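Local coordinates for MHC class I antigen (Ctenopharyngodon idella, PDB 5H5Z), which presents peptides in a groove formed by its alpha 1 and alpha 2 domains, in complex with beta-2-microglobulin, at the interface of chains A and B. Sequence-based numbering; all coordinates share one arbitrary frame. Chains: chain A, MHC class I antigen; chain B, Beta-2-microglobulin.

Two well-separated regions of the interface between beta-2-microglobulin and the heavy chain are described here. Contact 1 and contact 2 are neighbours, with the centres of their C-alpha atoms about 9 Å apart, and they share B:Phe57 and B:Trp61; on the heavy chain both draw on strands 3-13 and 90-100 of the floor beneath the peptide groove. Contact 3 lies about 36 Å from either, measured between the same kind of centres, where the C-terminus of chain B meets strand 182-187 of the immunoglobulin domain and the loop residues A:Ile271 and A:Asn273. Beta-2-microglobulin therefore bridges the peptide-binding platform and the membrane-proximal domain.

Contact 1: the interface of chains A and B. Residues chain A 6, 95, 109; chain B 57-59, 61.
A:Met95 and A:Phe109 project from extended backbone on strands 90-100 and 106-114, while across from them B:Phe57 ends strand 56-57 and B:Lys59 and B:Trp61 follow in a loop, B:Trp61 with a positive phi of 84°. A:Met95 is the apolar hub. With CG between the backbone N and the carbonyl carbon (chi1 63°), CG and SD come against B:Trp61. CG lies by the CZ3-CH2 rim, 3.7 Å from CH2, and SD sits over one face of the same indole, 3.9 Å above the plane and displaced toward the rim. B:Phe57 crosses the methionine obliquely, and the CE1 corner of its ring meets CB at 3.9 Å and lies near SD too. The chain then bends at its last torsion, chi3 -60°, and the methyl CE reaches CG of B:Lys59 at 3.7 Å, the two side chains crossing at about a right angle. B:Lys59 is poorly ordered, so its reach is less certain than the ring contacts. As modelled, its tip turns at chi4 and sets the ammonium NZ above the centre of the A:Phe109 ring, a cation-pi contact 3.8 Å from the centroid. A:Lys6 comes from strand 3-13 with an extended chain beyond CG, and its like charge may make this end of the patch electrostatically less favourable. Its NZ stands 4.7 Å from NZ of B:Lys59 and 4.1 Å from CE of that residue.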
loop_
_atom_site.group_PDB
_atom_site.type_symbol
_atom_site.label_atom_id
_atom_site.label_comp_id
_atom_site.label_asym_id
_atom_site.label_seq_id
_atom_site.Cartn_x
_atom_site.Cartn_y
_atom_site.Cartn_z
ATOM N N LYS A 6 4.047 0.511 12.202
ATOM C CA LYS A 6 4.968 1.224 11.313
ATOM C C LYS A 6 4.543 2.666 11.091
ATOM O O LYS A 6 3.348 2.977 10.997
ATOM C CB LYS A 6 5.064 0.538 9.939
ATOM C CG LYS A 6 5.498 -0.916 9.961
ATOM C CD LYS A 6 5.378 -1.521 8.573
ATOM C CE LYS A 6 5.799 -2.980 8.542
ATOM N NZ LYS A 6 5.595 -3.516 7.166
ATOM N N MET A 95 11.047 5.762 7.372
ATOM C CA MET A 95 10.152 4.696 7.801
ATOM C C MET A 95 10.782 3.961 8.977
ATOM O O MET A 95 11.986 3.695 8.993
ATOM C CB MET A 95 9.807 3.734 6.654
ATOM C CG MET A 95 10.993 2.973 6.084
ATOM S SD MET A 95 10.587 2.073 4.581
ATOM C CE MET A 95 9.301 0.975 5.181
ATOM N N PHE A 109 13.063 -1.795 12.656
ATOM C CA PHE A 109 13.899 -1.124 11.657
ATOM C C PHE A 109 13.748 0.391 11.762
ATOM O O PHE A 109 12.746 0.886 12.283
ATOM C CB PHE A 109 13.519 -1.591 10.244
ATOM C CG PHE A 109 12.116 -1.232 9.848
ATOM C CD1 PHE A 109 11.041 -2.022 10.252
ATOM C CD2 PHE A 109 11.864 -0.101 9.073
ATOM C CE1 PHE A 109 9.742 -1.691 9.896
ATOM C CE2 PHE A 109 10.567 0.234 8.710
ATOM C CZ PHE A 109 9.505 -0.562 9.121
ATOM N N PHE B 57 4.234 4.868 1.326
ATOM C CA PHE B 57 5.240 4.220 0.498
ATOM C C PHE B 57 5.654 2.897 1.114
ATOM O O PHE B 57 5.439 2.657 2.313
ATOM C CB PHE B 57 6.454 5.141 0.260
ATOM C CG PHE B 57 7.098 5.656 1.521
ATOM C CD1 PHE B 57 8.088 4.922 2.162
ATOM C CD2 PHE B 57 6.738 6.897 2.047
ATOM C CE1 PHE B 57 8.687 5.395 3.325
ATOM C CE2 PHE B 57 7.339 7.382 3.203
ATOM C CZ PHE B 57 8.316 6.632 3.841
ATOM N N GLU B 58 6.224 2.035 0.282
ATOM C CA GLU B 58 6.641 0.706 0.701
ATOM C C GLU B 58 8.141 0.678 0.943
ATOM O O GLU B 58 8.826 1.689 0.757
ATOM C CB GLU B 58 6.267 -0.315 -0.379
ATOM C CG GLU B 58 4.770 -0.545 -0.519
ATOM C CD GLU B 58 4.419 -1.431 -1.697
ATOM O OE1 GLU B 58 4.753 -1.070 -2.846
ATOM O OE2 GLU B 58 3.795 -2.488 -1.473
ATOM N N LYS B 59 8.645 -0.475 1.376
ATOM C CA LYS B 59 10.080 -0.721 1.403
ATOM C C LYS B 59 10.610 -0.539 -0.017
ATOM O O LYS B 59 9.990 -0.989 -0.984
ATOM C CB LYS B 59 10.387 -2.112 1.964
ATOM C CG LYS B 59 10.272 -2.169 3.485
ATOM C CD LYS B 59 9.995 -3.574 4.012
ATOM C CE LYS B 59 9.345 -3.531 5.396
ATOM N NZ LYS B 59 10.273 -3.118 6.494
ATOM N N TRP B 61 10.978 2.600 -0.913
ATOM C CA TRP B 61 10.682 4.044 -0.867
ATOM C C TRP B 61 9.668 4.569 -1.888
ATOM O O TRP B 61 9.256 5.726 -1.806
ATOM C CB TRP B 61 11.966 4.882 -0.952
ATOM C CG TRP B 61 13.006 4.499 0.043
ATOM C CD1 TRP B 61 14.175 3.835 -0.196
ATOM C CD2 TRP B 61 12.963 4.748 1.446
ATOM N NE1 TRP B 61 14.874 3.668 0.979
ATOM C CE2 TRP B 61 14.145 4.212 2.005
ATOM C CE3 TRP B 61 12.038 5.379 2.288
ATOM C CZ2 TRP B 61 14.435 4.296 3.368
ATOM C CZ3 TRP B 61 12.325 5.458 3.644
ATOM C CH2 TRP B 61 13.513 4.918 4.168
#

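Contact 2: the interface of chains A and B. Residues chain A 9-10, 91, 93, 116; chain B 32, 34, 55, 57, 61, 63.
A:Gln93 reaches from strand 90-100 between three aromatic residues of chain B. Its CB lies 3.7 Å from CE3 of the B:Trp61 indole, and CG next packs against CE2 of B:Phe57. The amide lies nearly parallel to the B:Phe63 ring (18°), offset over its CZ rim, with NE2 3.3 Å from CZ, while OE1 lies 3.7 Å from CB of B:Trp61. NE2 also stands 3.2 Å above the plane of the B:Phe57 ring, over its centre, and gives a nearly straight hydrogen bond of 2.9 Å to the backbone O of B:Trp61. That oxygen accepts on a lone pair, almost in the amide plane; the bond, with B:Phe57 face-on to NE2 at a steep 71° to the amide and B:Phe63 nearly parallel, should hold the amide's rotation. A:Thr10 keeps CG2 anti to its backbone N and brings this methyl to CZ of B:Phe63 at 3.7 Å; its OG1 lies in plane at that ring's edge and bonds a water that also bonds the backbone O of B:Leu55. A:Thr91 sets CG2 against CD of B:Pro34 at 3.6 Å, with OG1 at the edge of the B:His32 imidazole. A directed hydrogen bond set among aromatic rings thus appears to help seat beta-2-microglobulin beneath the groove floor.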
loop_
_atom_site.group_PDB
_atom_site.type_symbol
_atom_site.label_atom_id
_atom_site.label_comp_id
_atom_site.label_asym_id
_atom_site.label_seq_id
_atom_site.Cartn_x
_atom_site.Cartn_y
_atom_site.Cartn_z
ATOM N N TYR A 9 7.023 8.668 7.128
ATOM C CA TYR A 9 7.007 10.127 7.021
ATOM C C TYR A 9 7.479 10.546 5.632
ATOM O O TYR A 9 8.504 10.050 5.150
ATOM C CB TYR A 9 7.965 10.779 8.017
ATOM C CG TYR A 9 7.731 10.545 9.502
ATOM C CD1 TYR A 9 6.566 9.934 9.985
ATOM C CD2 TYR A 9 8.686 10.964 10.426
ATOM C CE1 TYR A 9 6.377 9.736 11.350
ATOM C CE2 TYR A 9 8.502 10.782 11.790
ATOM C CZ TYR A 9 7.352 10.166 12.242
ATOM O OH TYR A 9 7.194 9.983 13.593
ATOM N N THR A 10 6.759 11.476 5.008
ATOM C CA THR A 10 7.194 12.058 3.729
ATOM C C THR A 10 7.377 13.571 3.825
ATOM O O THR A 10 6.430 14.304 4.115
ATOM C CB THR A 10 6.213 11.753 2.580
ATOM O OG1 THR A 10 6.008 10.337 2.481
ATOM C CG2 THR A 10 6.757 12.286 1.242
ATOM N N THR A 91 12.798 15.244 -1.945
ATOM C CA THR A 91 12.039 14.508 -0.936
ATOM C C THR A 91 12.950 13.918 0.130
ATOM O O THR A 91 14.094 13.538 -0.146
ATOM C CB THR A 91 11.212 13.354 -1.544
ATOM O OG1 THR A 91 12.084 12.278 -1.907
ATOM C CG2 THR A 91 10.435 13.805 -2.773
ATOM N N GLN A 93 12.502 11.063 3.334
ATOM C CA GLN A 93 11.613 10.029 3.859
ATOM C C GLN A 93 12.198 9.321 5.068
ATOM O O GLN A 93 13.410 9.136 5.172
ATOM C CB GLN A 93 11.317 8.984 2.784
ATOM C CG GLN A 93 10.329 9.408 1.716
ATOM C CD GLN A 93 10.398 8.499 0.500
ATOM O OE1 GLN A 93 11.381 8.508 -0.239
ATOM N NE2 GLN A 93 9.361 7.699 0.298
ATOM N N GLY A 116 14.149 9.326 -2.591
ATOM C CA GLY A 116 13.766 7.924 -2.763
ATOM C C GLY A 116 14.906 6.921 -2.835
ATOM O O GLY A 116 14.714 5.797 -3.295
ATOM N N HIS B 32 7.864 7.813 -7.969
ATOM C CA HIS B 32 8.617 8.863 -7.274
ATOM C C HIS B 32 8.955 9.931 -8.313
ATOM O O HIS B 32 9.321 9.582 -9.433
ATOM C CB HIS B 32 9.910 8.301 -6.677
ATOM C CG HIS B 32 10.837 9.350 -6.137
ATOM N ND1 HIS B 32 10.702 9.881 -4.872
ATOM C CD2 HIS B 32 11.904 9.973 -6.694
ATOM C CE1 HIS B 32 11.647 10.780 -4.671
ATOM N NE2 HIS B 32 12.389 10.857 -5.762
ATOM N N PRO B 34 6.484 12.106 -5.178
ATOM C CA PRO B 34 5.113 11.825 -4.720
ATOM C C PRO B 34 3.984 12.629 -5.364
ATOM O O PRO B 34 2.853 12.137 -5.412
ATOM C CB PRO B 34 5.175 12.115 -3.218
ATOM C CG PRO B 34 6.296 13.085 -3.059
ATOM C CD PRO B 34 7.301 12.719 -4.112
ATOM N N LEU B 55 -1.121 9.513 1.354
ATOM C CA LEU B 55 0.188 9.230 0.775
ATOM C C LEU B 55 1.038 8.328 1.668
ATOM O O LEU B 55 1.340 8.664 2.811
ATOM C CB LEU B 55 0.927 10.536 0.463
ATOM C CG LEU B 55 2.214 10.455 -0.363
ATOM C CD1 LEU B 55 1.935 10.103 -1.821
ATOM C CD2 LEU B 55 2.961 11.773 -0.248
ATOM N N PHE B 57 4.234 4.868 1.326
ATOM C CA PHE B 57 5.240 4.220 0.498
ATOM C C PHE B 57 5.654 2.897 1.114
ATOM O O PHE B 57 5.439 2.657 2.313
ATOM C CB PHE B 57 6.454 5.141 0.260
ATOM C CG PHE B 57 7.098 5.656 1.521
ATOM C CD1 PHE B 57 8.088 4.922 2.162
ATOM C CD2 PHE B 57 6.738 6.897 2.047
ATOM C CE1 PHE B 57 8.687 5.395 3.325
ATOM C CE2 PHE B 57 7.339 7.382 3.203
ATOM C CZ PHE B 57 8.316 6.632 3.841
ATOM N N TRP B 61 10.978 2.600 -0.913
ATOM C CA TRP B 61 10.682 4.044 -0.867
ATOM C C TRP B 61 9.668 4.569 -1.888
ATOM O O TRP B 61 9.256 5.726 -1.806
ATOM C CB TRP B 61 11.966 4.882 -0.952
ATOM C CG TRP B 61 13.006 4.499 0.043
ATOM C CD1 TRP B 61 14.175 3.835 -0.196
ATOM C CD2 TRP B 61 12.963 4.748 1.446
ATOM N NE1 TRP B 61 14.874 3.668 0.979
ATOM C CE2 TRP B 61 14.145 4.212 2.005
ATOM C CE3 TRP B 61 12.038 5.379 2.288
ATOM C CZ2 TRP B 61 14.435 4.296 3.368
ATOM C CZ3 TRP B 61 12.325 5.458 3.644
ATOM C CH2 TRP B 61 13.513 4.918 4.168
ATOM N N PHE B 63 6.217 5.314 -3.823
ATOM C CA PHE B 63 4.898 5.670 -3.307
ATOM C C PHE B 63 3.778 4.858 -3.957
ATOM O O PHE B 63 3.919 4.368 -5.076
ATOM C CB PHE B 63 4.642 7.163 -3.534
ATOM C CG PHE B 63 5.581 8.059 -2.786
ATOM C CD1 PHE B 63 5.338 8.370 -1.456
ATOM C CD2 PHE B 63 6.708 8.601 -3.409
ATOM C CE1 PHE B 63 6.200 9.204 -0.753
ATOM C CE2 PHE B 63 7.577 9.430 -2.711
ATOM C CZ PHE B 63 7.319 9.733 -1.379
HETATM O O HOH W 1 3.925 9.559 4.188
#

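Contact 3: the interface of chains A and B. Residues chain A 184, 186-188, 271, 273; chain B 15, 96-98.
B:Met98, the C-terminal residue of beta-2-microglobulin, is held through its carboxylate by A:Lys188 and A:Asn273. Among the polar contacts, NZ of A:Lys188 gives a hydrogen bond of 2.9 Å to carboxylate oxygen OXT; the lysine chain bends at chi3 and chi4 (66° and 86°), which curls the ammonium back onto the terminus. The other oxygen, O, accepts from the backbone N of A:Asn273 at 2.9 Å, the donor tilted well above the carboxylate plane. A water bonds O of B:Met98 at 2.6 Å and the backbone oxygens of A:Lys188 and A:Asn273. The lysine charge would be expected to stabilise a negative carboxylate. Within chain B, the backbone N of B:Met98 donates to OG of B:Ser96, a long bond of 3.3 Å that may steady the end of the chain.

Apolar contacts surround the methionine side chain and also involve the aliphatic CG of A:Lys188, which packs on CA of B:Met98. A:Leu186 directs CD2 to CG of B:Met98 at 3.8 Å and to CB of B:Pro15 at 3.7 Å. The methionine bends at chi3, and its methyl CE ends by CD1 of A:Ile271 at 3.9 Å. The A:Asn273 amide crosses it at about a right angle, ND2 3.5 Å from CB and OD1 near CE.

In the fold, the tail of chain B lies against strand 182-187 and the loop residues A:Ile271 and A:Asn273, joining beta-2-microglobulin to the heavy chain's C1-set immunoglobulin domain.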
loop_
_atom_site.group_PDB
_atom_site.type_symbol
_atom_site.label_atom_id
_atom_site.label_comp_id
_atom_site.label_asym_id
_atom_site.label_seq_id
_atom_site.Cartn_x
_atom_site.Cartn_y
_atom_site.Cartn_z
ATOM N N SER A 184 -15.063 -16.249 -8.477
ATOM C CA SER A 184 -15.820 -16.413 -9.721
ATOM C C SER A 184 -14.911 -16.853 -10.872
ATOM O O SER A 184 -13.705 -16.590 -10.856
ATOM C CB SER A 184 -16.543 -15.116 -10.096
ATOM O OG SER A 184 -17.530 -14.775 -9.137
ATOM N N LEU A 186 -14.511 -16.212 -14.853
ATOM C CA LEU A 186 -14.923 -15.184 -15.800
ATOM C C LEU A 186 -14.437 -15.509 -17.192
ATOM O O LEU A 186 -13.342 -16.044 -17.370
ATOM C CB LEU A 186 -14.359 -13.820 -15.384
ATOM C CG LEU A 186 -14.477 -13.371 -13.919
ATOM C CD1 LEU A 186 -13.855 -11.997 -13.716
ATOM C CD2 LEU A 186 -15.915 -13.396 -13.429
ATOM N N GLN A 187 -15.256 -15.185 -18.181
ATOM C CA GLN A 187 -14.865 -15.354 -19.572
ATOM C C GLN A 187 -15.593 -14.338 -20.434
ATOM O O GLN A 187 -16.803 -14.164 -20.307
ATOM C CB GLN A 187 -15.185 -16.771 -20.040
ATOM C CG GLN A 187 -14.458 -17.175 -21.308
ATOM C CD GLN A 187 -14.789 -18.586 -21.750
ATOM O OE1 GLN A 187 -15.889 -19.075 -21.517
ATOM N NE2 GLN A 187 -13.840 -19.242 -22.408
ATOM N N LYS A 188 -14.849 -13.667 -21.307
ATOM C CA LYS A 188 -15.421 -12.637 -22.166
ATOM C C LYS A 188 -16.119 -13.232 -23.386
ATOM O O LYS A 188 -17.135 -12.716 -23.843
ATOM C CB LYS A 188 -14.339 -11.650 -22.600
ATOM C CG LYS A 188 -13.719 -10.883 -21.442
ATOM C CD LYS A 188 -12.875 -9.712 -21.920
ATOM C CE LYS A 188 -13.719 -8.641 -22.596
ATOM N NZ LYS A 188 -14.296 -7.674 -21.622
ATOM N N ILE A 271 -19.151 -17.231 -15.798
ATOM C CA ILE A 271 -20.047 -16.107 -16.048
ATOM C C ILE A 271 -19.456 -15.160 -17.091
ATOM O O ILE A 271 -18.239 -15.125 -17.303
ATOM C CB ILE A 271 -20.439 -15.346 -14.753
ATOM C CG1 ILE A 271 -19.206 -14.758 -14.048
ATOM C CG2 ILE A 271 -21.253 -16.249 -13.831
ATOM C CD1 ILE A 271 -19.538 -13.856 -12.877
ATOM N N ASN A 273 -20.515 -11.267 -19.539
ATOM C CA ASN A 273 -21.406 -10.201 -19.970
ATOM C C ASN A 273 -21.834 -10.469 -21.411
ATOM O O ASN A 273 -21.156 -11.212 -22.125
ATOM C CB ASN A 273 -20.700 -8.848 -19.863
ATOM C CG ASN A 273 -20.590 -8.350 -18.431
ATOM O OD1 ASN A 273 -21.501 -8.531 -17.621
ATOM N ND2 ASN A 273 -19.477 -7.701 -18.115
ATOM N N PRO B 15 -16.284 -9.001 -9.734
ATOM C CA PRO B 15 -16.382 -9.169 -11.180
ATOM C C PRO B 15 -17.296 -8.101 -11.779
ATOM O O PRO B 15 -18.359 -7.802 -11.214
ATOM C CB PRO B 15 -17.010 -10.553 -11.318
ATOM C CG PRO B 15 -16.459 -11.299 -10.156
ATOM C CD PRO B 15 -16.417 -10.294 -9.032
ATOM N N SER B 96 -13.136 -5.349 -18.013
ATOM C CA SER B 96 -14.015 -6.116 -17.122
ATOM C C SER B 96 -13.639 -7.595 -16.949
ATOM O O SER B 96 -14.060 -8.230 -15.985
ATOM C CB SER B 96 -15.474 -6.002 -17.574
ATOM O OG SER B 96 -15.687 -6.717 -18.769
ATOM N N ASN B 97 -12.859 -8.154 -17.871
ATOM C CA ASN B 97 -12.540 -9.601 -17.821
ATOM C C ASN B 97 -13.787 -10.481 -18.004
ATOM O O ASN B 97 -13.703 -11.711 -17.973
ATOM C CB ASN B 97 -11.830 -9.996 -16.511
ATOM C CG ASN B 97 -10.496 -9.292 -16.318
ATOM O OD1 ASN B 97 -9.669 -9.239 -17.226
ATOM N ND2 ASN B 97 -10.272 -8.771 -15.114
ATOM N N MET B 98 -14.939 -9.834 -18.182
ATOM C CA MET B 98 -16.217 -10.508 -18.410
ATOM C C MET B 98 -16.846 -10.078 -19.722
ATOM O O MET B 98 -17.791 -10.712 -20.188
ATOM C CB MET B 98 -17.198 -10.161 -17.303
ATOM C CG MET B 98 -17.127 -11.035 -16.080
ATOM S SD MET B 98 -18.400 -10.481 -14.938
ATOM C CE MET B 98 -19.887 -11.190 -15.633
ATOM O OXT MET B 98 -16.451 -9.081 -20.327
HETATM O O HOH W 2 -18.382 -10.470 -22.743
#